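Side-chain contacts in similar to hydroxylamine oxidoreductase (Kuenenia stuttgartiensis, PDB 6H5L), which carries covalently bound hemes c and probably acts as a reductase, passing electrons through a many-heme complex of an anammox bacterium: residues A[152-155]-A[156-159]; A[206-209]-A[210-213]; A[411-414]-A[415-419]; A[420-423]-A[424-428]. All blocks are in the same frame, centred on the assembly; numbering follows the deposited sequence.

Interaction 1: A[152-155]-A[156-159]; sequences CHRQ and QFDE. With HEC (heme c), chain E.
Gln156 meets His153 through its amide end across the first turn of helix 154-161. Its chain bends about the CB-CG bond (chi2 79°), which brings the amide oxygen OE1 round beside the histidine. There a water lies 2.7 Å from OE1 and donates to it, while its bond from ND1 of His153 is weak. A neutral amide suits this place, since its carbonyl can turn the water so that it accepts from the imidazole. The other ring nitrogen, NE2 of His153, binds the heme iron at 2.0 Å; His100 is the second axial ligand.

Phe157 joins the helix backbone to the N-cap residue, its N donating to His153 O (3.1 Å), and its ring packs on Pro14 and Leu16 of a preceding loop. Next, Asp158 takes a salt bridge from Arg154: NE meets OD1 at 3.2 Å on the syn side of the carboxylate, nearly in the guanidinium plane, although the two planes stand 73° apart. The far end of the guanidinium is held by Pro12 O through NH1. Glu159 runs alongside Gln155, and OE2 receives a weak bond from NE2 at 3.5 Å; its firmer partner is His294 N, at OE1.

Cys152, whose SG is bonded to the vinyl-derived CAC at 1.8 Å, and His153 close a CxxCH heme-binding motif, here running straight into a helix whose N-cap position is held by the iron-ligating histidine.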
# COMPACT_ATOMS: atom_id res chain seq x y z
N CYS A 152 -4.84 -29.14 -31.54
CA CYS A 152 -4.15 -27.91 -31.19
C CYS A 152 -2.85 -28.16 -30.43
O CYS A 152 -1.85 -27.49 -30.69
CB CYS A 152 -5.06 -27.01 -30.35
SG CYS A 152 -6.49 -26.29 -31.22
N HIS A 153 -2.86 -29.09 -29.48
CA HIS A 153 -1.67 -29.41 -28.68
C HIS A 153 -1.00 -30.67 -29.23
O HIS A 153 -1.03 -31.74 -28.63
CB HIS A 153 -2.05 -29.57 -27.21
CG HIS A 153 -2.82 -28.42 -26.66
ND1 HIS A 153 -2.34 -27.13 -26.67
CD2 HIS A 153 -4.04 -28.36 -26.07
CE1 HIS A 153 -3.22 -26.32 -26.11
NE2 HIS A 153 -4.27 -27.04 -25.74
N ARG A 154 -0.39 -30.51 -30.40
CA ARG A 154 0.18 -31.66 -31.09
C ARG A 154 1.43 -32.18 -30.39
O ARG A 154 1.66 -33.40 -30.36
CB ARG A 154 0.48 -31.31 -32.55
CG ARG A 154 0.77 -32.53 -33.40
CD ARG A 154 -0.28 -33.61 -33.16
NE ARG A 154 0.06 -34.88 -33.80
CZ ARG A 154 -0.44 -35.28 -34.96
NH1 ARG A 154 -1.30 -34.52 -35.62
NH2 ARG A 154 -0.09 -36.46 -35.46
N GLN A 155 2.24 -31.29 -29.82
CA GLN A 155 3.45 -31.73 -29.14
C GLN A 155 3.12 -32.54 -27.89
O GLN A 155 3.74 -33.58 -27.64
CB GLN A 155 4.33 -30.53 -28.78
CG GLN A 155 5.59 -30.92 -28.04
CD GLN A 155 6.38 -29.73 -27.54
OE1 GLN A 155 6.22 -28.61 -28.04
NE2 GLN A 155 7.22 -29.95 -26.54
N GLN A 156 2.15 -32.08 -27.10
CA GLN A 156 1.77 -32.82 -25.90
C GLN A 156 1.11 -34.15 -26.25
O GLN A 156 1.34 -35.16 -25.57
CB GLN A 156 0.83 -31.98 -25.03
CG GLN A 156 1.51 -30.88 -24.23
CD GLN A 156 1.83 -29.66 -25.07
OE1 GLN A 156 1.60 -29.63 -26.28
NE2 GLN A 156 2.37 -28.63 -24.43
N PHE A 157 0.30 -34.18 -27.31
CA PHE A 157 -0.33 -35.43 -27.73
C PHE A 157 0.71 -36.46 -28.13
O PHE A 157 0.58 -37.65 -27.79
CB PHE A 157 -1.29 -35.16 -28.90
CG PHE A 157 -1.98 -36.39 -29.41
CD1 PHE A 157 -3.19 -36.79 -28.87
CD2 PHE A 157 -1.43 -37.13 -30.44
CE1 PHE A 157 -3.83 -37.92 -29.35
CE2 PHE A 157 -2.06 -38.26 -30.92
CZ PHE A 157 -3.27 -38.66 -30.37
N ASP A 158 1.75 -36.04 -28.85
CA ASP A 158 2.76 -36.99 -29.31
C ASP A 158 3.62 -37.49 -28.15
O ASP A 158 3.96 -38.68 -28.09
CB ASP A 158 3.63 -36.36 -30.39
CG ASP A 158 2.86 -36.10 -31.67
OD1 ASP A 158 1.80 -36.73 -31.87
OD2 ASP A 158 3.33 -35.28 -32.49
N GLU A 159 3.99 -36.60 -27.23
CA GLU A 159 4.75 -37.04 -26.06
C GLU A 159 3.93 -37.95 -25.17
O GLU A 159 4.48 -38.85 -24.53
CB GLU A 159 5.27 -35.83 -25.28
CG GLU A 159 6.36 -35.05 -25.99
CD GLU A 159 6.92 -33.92 -25.16
OE1 GLU A 159 6.43 -33.70 -24.03
OE2 GLU A 159 7.86 -33.24 -25.63
FE HEC E . -5.91 -26.32 -24.86
CHA HEC E . -4.40 -23.85 -23.06
CHB HEC E . -5.29 -28.55 -22.33
CHC HEC E . -7.76 -28.71 -26.50
CHD HEC E . -5.87 -24.41 -27.70
NA HEC E . -5.02 -26.21 -23.01
C1A HEC E . -4.42 -25.10 -22.47
C2A HEC E . -3.81 -25.49 -21.21
C3A HEC E . -4.07 -26.79 -21.02
C4A HEC E . -4.83 -27.27 -22.15
CMA HEC E . -3.62 -27.63 -19.80
CAA HEC E . -3.03 -24.58 -20.23
CBA HEC E . -3.94 -23.46 -19.72
CGA HEC E . -3.42 -22.93 -18.41
O1A HEC E . -2.48 -23.53 -17.85
O2A HEC E . -3.96 -21.90 -17.93
NB HEC E . -6.36 -28.31 -24.52
C1B HEC E . -6.15 -28.96 -23.32
C2B HEC E . -7.00 -30.13 -23.30
C3B HEC E . -7.67 -30.18 -24.45
C4B HEC E . -7.29 -29.03 -25.24
CMB HEC E . -7.06 -31.15 -22.13
CAB HEC E . -8.70 -31.25 -24.89
CBB HEC E . -9.98 -31.14 -24.05
NC HEC E . -6.64 -26.55 -26.76
C1C HEC E . -7.45 -27.57 -27.21
C2C HEC E . -8.06 -27.14 -28.45
C3C HEC E . -7.39 -26.06 -28.86
C4C HEC E . -6.58 -25.59 -27.75
CMC HEC E . -8.83 -28.11 -29.39
CAC HEC E . -7.58 -25.29 -30.19
CBC HEC E . -8.88 -24.44 -30.14
ND HEC E . -5.25 -24.41 -25.31
C1D HEC E . -5.30 -23.84 -26.58
C2D HEC E . -4.65 -22.56 -26.53
C3D HEC E . -4.19 -22.38 -25.08
C4D HEC E . -4.61 -23.58 -24.39
CMD HEC E . -4.46 -21.57 -27.70
CAD HEC E . -3.43 -21.17 -24.48
CBD HEC E . -1.94 -21.29 -24.78
CGD HEC E . -1.37 -22.53 -24.13
O1D HEC E . -1.17 -23.55 -24.85
O2D HEC E . -1.13 -22.51 -22.90
O HOH W 1 1.01 -27.28 -27.46

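Interaction 2: A[206-209]-A[210-213]; sequences AEKC and DVCH. With HEC (heme c), chain G.
Lys208 and Asp210 are joined by a salt bridge, NZ to OD1 at 3.4 Å, whose hydrogen bond is weak. The lysine chain, bent at chi3, curls back so that its methylenes also pass the carboxylate. The aspartate's chi1 of 61° sets CG between its own N and carbonyl carbon, turning OD1 back toward the lysine. Both charges have stronger partners: NZ donates to a carboxylate oxygen, O1A, of another heme c, and OD2 makes a salt bridge with Arg215.

Covalent and metal bonds fix the rest. The SG atoms of Cys209 and Cys212 are thioether-linked to CAB and CAC of one heme, each at 1.8 Å. His213 NE2 binds the heme iron FE at 2.0 Å, with His294 as the other axial ligand.

Water mediates the polar backbone contact. One molecule donates to Cys209 O (2.6 Å) and accepts from Cys212 N (2.6 Å), bridging the two cysteines over one face of the His213 imidazole.

Apolar packing is slight: Val211 CG2 stands 4.3 Å from Lys208 CE, and Val211 CG1 lies near the heme methyl CMC, which suits an apolar residue. Val211 O accepts from Lys248 of the second subunit.

A methionine in place of Lys208 would probably leave the heme carboxylate without the lysine ammonium, Asp210 keeping Arg215. The chemistry implies a CxxCH loop that supplies three of the bonds holding its heme, His294 giving the fourth, beside a buried lysine whose charge is probably balanced by Asp210 and a neighbouring heme's propionate, probably stabilising that propionate in its ionised form.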
# COMPACT_ATOMS: atom_id res chain seq x y z
N ALA A 206 -6.97 -42.88 -20.75
CA ALA A 206 -6.46 -43.22 -22.07
C ALA A 206 -6.97 -42.27 -23.15
O ALA A 206 -6.22 -41.92 -24.06
CB ALA A 206 -6.83 -44.66 -22.43
N GLU A 207 -8.23 -41.84 -23.06
CA GLU A 207 -8.78 -40.90 -24.02
C GLU A 207 -9.19 -39.57 -23.39
O GLU A 207 -9.59 -38.66 -24.12
CB GLU A 207 -10.00 -41.51 -24.73
CG GLU A 207 -9.71 -42.81 -25.46
CD GLU A 207 -10.78 -43.17 -26.47
OE1 GLU A 207 -10.44 -43.68 -27.55
OE2 GLU A 207 -11.97 -42.94 -26.18
N LYS A 208 -9.10 -39.44 -22.07
CA LYS A 208 -9.46 -38.20 -21.38
C LYS A 208 -8.19 -37.48 -20.96
O LYS A 208 -7.38 -38.02 -20.19
CB LYS A 208 -10.33 -38.49 -20.16
CG LYS A 208 -11.45 -39.49 -20.40
CD LYS A 208 -12.63 -39.19 -19.48
CE LYS A 208 -12.18 -38.84 -18.08
NZ LYS A 208 -13.13 -37.90 -17.42
N CYS A 209 -8.01 -36.26 -21.46
CA CYS A 209 -6.87 -35.42 -21.09
C CYS A 209 -7.19 -34.50 -19.92
O CYS A 209 -6.34 -33.69 -19.53
CB CYS A 209 -6.41 -34.60 -22.29
SG CYS A 209 -5.83 -35.57 -23.69
N ASP A 210 -8.39 -34.60 -19.35
CA ASP A 210 -8.80 -33.81 -18.20
C ASP A 210 -8.56 -34.55 -16.89
O ASP A 210 -9.24 -34.29 -15.89
CB ASP A 210 -10.28 -33.44 -18.32
CG ASP A 210 -11.19 -34.66 -18.38
OD1 ASP A 210 -10.66 -35.79 -18.49
OD2 ASP A 210 -12.42 -34.49 -18.31
N VAL A 211 -7.60 -35.47 -16.87
CA VAL A 211 -7.50 -36.45 -15.80
C VAL A 211 -6.50 -36.00 -14.74
O VAL A 211 -6.67 -36.29 -13.55
CB VAL A 211 -7.13 -37.83 -16.40
CG1 VAL A 211 -5.86 -38.40 -15.78
CG2 VAL A 211 -8.30 -38.78 -16.26
N CYS A 212 -5.46 -35.27 -15.16
CA CYS A 212 -4.55 -34.60 -14.24
C CYS A 212 -4.89 -33.12 -14.08
O CYS A 212 -5.18 -32.67 -12.97
CB CYS A 212 -3.10 -34.78 -14.72
SG CYS A 212 -2.62 -36.52 -14.93
N HIS A 213 -4.87 -32.36 -15.17
CA HIS A 213 -5.43 -31.02 -15.18
C HIS A 213 -6.92 -31.14 -15.50
O HIS A 213 -7.29 -31.45 -16.63
CB HIS A 213 -4.71 -30.11 -16.18
CG HIS A 213 -4.05 -30.84 -17.32
ND1 HIS A 213 -4.73 -31.22 -18.45
CD2 HIS A 213 -2.76 -31.22 -17.51
CE1 HIS A 213 -3.90 -31.82 -19.28
NE2 HIS A 213 -2.70 -31.84 -18.74
FE HEC G . -1.16 -32.41 -19.90
CHA HEC G . 0.89 -29.69 -19.46
CHB HEC G . -2.35 -31.02 -22.81
CHC HEC G . -2.85 -35.34 -20.65
CHD HEC G . -0.32 -33.67 -16.85
NA HEC G . -0.81 -30.67 -20.93
C1A HEC G . 0.09 -29.69 -20.58
C2A HEC G . 0.06 -28.65 -21.59
C3A HEC G . -0.83 -29.01 -22.51
C4A HEC G . -1.40 -30.29 -22.12
CMA HEC G . -1.18 -28.20 -23.77
CAA HEC G . 0.92 -27.37 -21.58
CBA HEC G . 0.14 -26.19 -21.00
CGA HEC G . 1.01 -24.96 -21.02
O1A HEC G . 2.25 -25.11 -21.14
O2A HEC G . 0.46 -23.84 -20.91
NB HEC G . -2.43 -33.04 -21.40
C1B HEC G . -2.66 -32.34 -22.58
C2B HEC G . -3.29 -33.25 -23.51
C3B HEC G . -3.43 -34.44 -22.92
C4B HEC G . -2.90 -34.33 -21.58
CMB HEC G . -3.72 -32.87 -24.95
CAB HEC G . -4.05 -35.72 -23.52
CBB HEC G . -3.10 -36.33 -24.58
NC HEC G . -1.52 -34.18 -18.93
C1C HEC G . -2.23 -35.26 -19.42
C2C HEC G . -2.09 -36.35 -18.47
C3C HEC G . -1.51 -35.85 -17.37
C4C HEC G . -1.06 -34.50 -17.67
CMC HEC G . -2.87 -37.68 -18.56
CAC HEC G . -1.22 -36.62 -16.06
CBC HEC G . -0.19 -37.73 -16.32
ND HEC G . 0.04 -31.74 -18.37
C1D HEC G . 0.34 -32.52 -17.25
C2D HEC G . 1.46 -31.91 -16.56
C3D HEC G . 1.83 -30.67 -17.37
C4D HEC G . 0.90 -30.65 -18.47
CMD HEC G . 2.14 -32.40 -15.27
CAD HEC G . 2.97 -29.67 -17.09
CBD HEC G . 4.07 -29.92 -18.11
CGD HEC G . 5.37 -29.27 -17.70
O1D HEC G . 6.41 -29.58 -18.33
O2D HEC G . 5.36 -28.46 -16.74
O HOH W 2 -4.89 -34.34 -17.47

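Interaction 3: A[411-414]-A[415-419]; sequences KELS and ADFLG
Leu413 and Phe417 make an apolar contact beside the capped start of a short helix, at the joint where helix 406-412 ends and helix 415-418 begins, not in contact with a heme. The CD2 methyl of Leu413 lies over one face of the Phe417 ring, a CH-pi contact 3.9 Å from the centroid and 14° off the ring normal. The other branch, CD1, reaches Leu418 CD1 at 4.1 Å, so a forked residue serves two partners at once. Trp23 meets the Phe417 ring edge-to-face, and Ile327 touches both Phe417 and Leu418, tying the joint to other parts of the chain.

The polar side belongs to Ser414, the N-cap. With chi1 at 68° its OG swings forward and accepts from Asp416 N at 3.2 Å. Its carbonyl O accepts twice: from Leu418 N (3.1 Å) in the carbonyl plane, and from Phe417 N (3.1 Å) well above that plane. An alanine in place of Ser414 would leave Asp416 N without its capping acceptor and is likely to weaken the start of this turn.

Gly419 N, donating to Ala415 O at 2.8 Å, ends the turn at a residue with positive phi, where a side chain would press on the preceding carbonyl. The contact therefore divides its chemistry: the two serine oxygens take up three amide hydrogens, and one leucine methyl over an aromatic face and the other against Leu418 form its apolar side.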
# COMPACT_ATOMS: atom_id res chain seq x y z
N LYS A 411 -11.93 -69.57 -27.56
CA LYS A 411 -12.61 -69.17 -28.78
C LYS A 411 -11.98 -67.92 -29.40
O LYS A 411 -11.91 -67.81 -30.63
CB LYS A 411 -14.09 -68.94 -28.51
CG LYS A 411 -14.97 -69.23 -29.71
CD LYS A 411 -16.13 -68.26 -29.82
CE LYS A 411 -16.87 -68.43 -31.14
NZ LYS A 411 -17.85 -67.34 -31.38
N GLU A 412 -11.52 -66.98 -28.57
CA GLU A 412 -11.06 -65.69 -29.08
C GLU A 412 -9.55 -65.58 -29.20
O GLU A 412 -9.07 -64.76 -29.99
CB GLU A 412 -11.57 -64.56 -28.18
CG GLU A 412 -13.07 -64.55 -27.95
CD GLU A 412 -13.87 -64.50 -29.24
OE1 GLU A 412 -14.90 -65.20 -29.32
OE2 GLU A 412 -13.47 -63.76 -30.16
N LEU A 413 -8.79 -66.36 -28.44
CA LEU A 413 -7.34 -66.29 -28.44
C LEU A 413 -6.75 -67.51 -29.13
O LEU A 413 -7.47 -68.42 -29.55
CB LEU A 413 -6.81 -66.14 -27.01
CG LEU A 413 -7.33 -64.92 -26.25
CD1 LEU A 413 -6.80 -64.91 -24.83
CD2 LEU A 413 -6.97 -63.64 -26.97
N SER A 414 -5.43 -67.52 -29.26
CA SER A 414 -4.72 -68.58 -29.97
C SER A 414 -3.30 -68.66 -29.44
O SER A 414 -2.94 -67.98 -28.47
CB SER A 414 -4.75 -68.33 -31.49
OG SER A 414 -3.96 -67.20 -31.83
N ALA A 415 -2.47 -69.50 -30.08
CA ALA A 415 -1.05 -69.54 -29.75
C ALA A 415 -0.33 -68.26 -30.13
O ALA A 415 0.75 -67.99 -29.59
CB ALA A 415 -0.39 -70.73 -30.44
N ASP A 416 -0.90 -67.47 -31.04
CA ASP A 416 -0.32 -66.17 -31.35
C ASP A 416 -0.33 -65.25 -30.14
O ASP A 416 0.54 -64.38 -30.01
CB ASP A 416 -1.08 -65.53 -32.52
CG ASP A 416 -0.46 -64.22 -32.98
OD1 ASP A 416 0.77 -64.18 -33.20
OD2 ASP A 416 -1.21 -63.24 -33.14
N PHE A 417 -1.29 -65.44 -29.23
CA PHE A 417 -1.38 -64.63 -28.02
C PHE A 417 -0.67 -65.29 -26.84
O PHE A 417 0.12 -64.65 -26.14
CB PHE A 417 -2.85 -64.39 -27.66
CG PHE A 417 -3.54 -63.40 -28.56
CD1 PHE A 417 -3.50 -62.04 -28.28
CD2 PHE A 417 -4.24 -63.82 -29.68
CE1 PHE A 417 -4.14 -61.12 -29.10
CE2 PHE A 417 -4.88 -62.91 -30.51
CZ PHE A 417 -4.83 -61.56 -30.21
N LEU A 418 -0.94 -66.58 -26.60
CA LEU A 418 -0.52 -67.26 -25.39
C LEU A 418 0.56 -68.30 -25.61
O LEU A 418 1.07 -68.86 -24.63
CB LEU A 418 -1.73 -67.91 -24.72
CG LEU A 418 -2.99 -67.04 -24.58
CD1 LEU A 418 -4.13 -67.85 -23.99
CD2 LEU A 418 -2.71 -65.81 -23.73
N GLY A 419 0.94 -68.55 -26.85
CA GLY A 419 1.86 -69.63 -27.15
C GLY A 419 1.17 -70.98 -27.20
O GLY A 419 0.09 -71.18 -26.65

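Interaction 4: A[420-423]-A[424-428]; sequences EPVY and NAFKT
Val422 and Phe426, one turn apart on helix 420-429, touch through CG1 and CD2 at 4.4 Å. The phenyl also brings its edge to the valine carbonyl: CD2 lies 3.3 Å from Val422 O, which sits near the plane of the ring. On the adjoining flank Tyr423 and Lys427 meet obliquely, ring atom CE2 against the methylene CD at 4.1 Å. The lysine's stretched chain suits this place, for its aliphatic part can lie by the ring while its ammonium end runs on. At Glu420 and Asn424 the carboxylate OE1 approaches the asparagine CB, a packing contact at the surface.

Backbone bonds set these spacings. Asn424 N donates to Glu420 O at 2.8 Å and Lys427 N to Tyr423 O at 2.9 Å, whereas the two bonds between them, to Pro421 O and Val422 O, are weak. Pro421, in the first turn, needs no amide hydrogen there, and its carbonyl also takes a bond from a water. Thr428 returns its hydroxyl OG1 to Asn424 O at 2.9 Å, across the carbonyl plane from Thr428 N.

Farther out, the hydroxyl of Tyr423 bonds to Val410 O, and Phe426 packs on Ser406, Ile409 and Val410 and meets Phe433 edge-to-face. The pattern is that of an amphipathic helix, with Phe426 packed against helix 406-412, Tyr423 bonded to it, and polar residues on the exposed side.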
# COMPACT_ATOMS: atom_id res chain seq x y z
N GLU A 420 1.82 -71.92 -27.89
CA GLU A 420 1.24 -73.25 -28.05
C GLU A 420 1.01 -73.97 -26.73
O GLU A 420 -0.12 -74.45 -26.51
CB GLU A 420 2.12 -74.08 -28.99
CG GLU A 420 1.77 -75.56 -29.05
CD GLU A 420 0.33 -75.82 -29.48
OE1 GLU A 420 -0.26 -76.80 -28.98
OE2 GLU A 420 -0.20 -75.05 -30.31
N PRO A 421 1.98 -74.08 -25.81
CA PRO A 421 1.72 -74.87 -24.59
C PRO A 421 0.61 -74.30 -23.72
O PRO A 421 -0.15 -75.07 -23.12
CB PRO A 421 3.08 -74.85 -23.87
CG PRO A 421 3.76 -73.64 -24.38
CD PRO A 421 3.35 -73.54 -25.82
N VAL A 422 0.50 -72.98 -23.63
CA VAL A 422 -0.53 -72.39 -22.77
C VAL A 422 -1.90 -72.48 -23.42
O VAL A 422 -2.90 -72.75 -22.75
CB VAL A 422 -0.16 -70.94 -22.41
CG1 VAL A 422 -1.18 -70.35 -21.46
CG2 VAL A 422 1.23 -70.89 -21.81
N TYR A 423 -1.98 -72.26 -24.74
CA TYR A 423 -3.27 -72.35 -25.41
C TYR A 423 -3.72 -73.80 -25.56
O TYR A 423 -4.92 -74.09 -25.48
CB TYR A 423 -3.21 -71.67 -26.78
CG TYR A 423 -4.53 -71.71 -27.51
CD1 TYR A 423 -5.57 -70.87 -27.15
CD2 TYR A 423 -4.73 -72.59 -28.57
CE1 TYR A 423 -6.78 -70.90 -27.81
CE2 TYR A 423 -5.94 -72.63 -29.24
CZ TYR A 423 -6.96 -71.78 -28.86
OH TYR A 423 -8.17 -71.82 -29.52
N ASN A 424 -2.77 -74.71 -25.79
CA ASN A 424 -3.13 -76.13 -25.89
C ASN A 424 -3.79 -76.63 -24.62
O ASN A 424 -4.76 -77.39 -24.68
CB ASN A 424 -1.88 -76.96 -26.21
CG ASN A 424 -2.17 -78.44 -26.26
OD1 ASN A 424 -3.15 -78.87 -26.87
ND2 ASN A 424 -1.32 -79.23 -25.61
N ALA A 425 -3.27 -76.22 -23.46
CA ALA A 425 -3.86 -76.64 -22.19
C ALA A 425 -5.28 -76.10 -22.03
O ALA A 425 -6.16 -76.79 -21.51
CB ALA A 425 -2.98 -76.19 -21.03
N PHE A 426 -5.51 -74.86 -22.48
CA PHE A 426 -6.85 -74.29 -22.39
C PHE A 426 -7.82 -75.00 -23.33
O PHE A 426 -8.97 -75.25 -22.96
CB PHE A 426 -6.81 -72.79 -22.70
CG PHE A 426 -6.68 -71.93 -21.48
CD1 PHE A 426 -7.81 -71.60 -20.73
CD2 PHE A 426 -5.45 -71.43 -21.08
CE1 PHE A 426 -7.70 -70.81 -19.60
CE2 PHE A 426 -5.34 -70.64 -19.95
CZ PHE A 426 -6.47 -70.32 -19.21
N LYS A 427 -7.37 -75.31 -24.55
CA LYS A 427 -8.25 -75.99 -25.49
C LYS A 427 -8.52 -77.43 -25.07
O LYS A 427 -9.63 -77.94 -25.24
CB LYS A 427 -7.65 -75.94 -26.89
CG LYS A 427 -8.59 -76.41 -27.99
CD LYS A 427 -7.97 -76.22 -29.37
CE LYS A 427 -8.94 -76.58 -30.48
NZ LYS A 427 -8.34 -76.36 -31.82
N THR A 428 -7.52 -78.10 -24.50
CA THR A 428 -7.66 -79.50 -24.12
C THR A 428 -8.42 -79.65 -22.80
O THR A 428 -9.39 -80.42 -22.72
CB THR A 428 -6.29 -80.17 -24.02
OG1 THR A 428 -5.62 -80.07 -25.28
CG2 THR A 428 -6.43 -81.63 -23.64
O HOH W 3 0.05 -77.89 -22.76

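How the interactions relate
From the N terminus, the four contacts follow in series; none nests in or crosses another, and each spans a single turn or loop. Interactions 1 and 2 are heme-attachment sites in the same multiheme cytochrome region, with centres about 13 Å apart. His294 connects them, meeting Glu159 of the first through its backbone and ligating the iron of the second. Much later in the chain, interactions 3 and 4 are neighbours, about 9 Å between centres: helix 415-418 turns at Gly419 into helix 420-429, and the Tyr423 ring packs back on Leu413 and Ser414. This later pair lies more than 30 Å, centre to centre, from the heme pair.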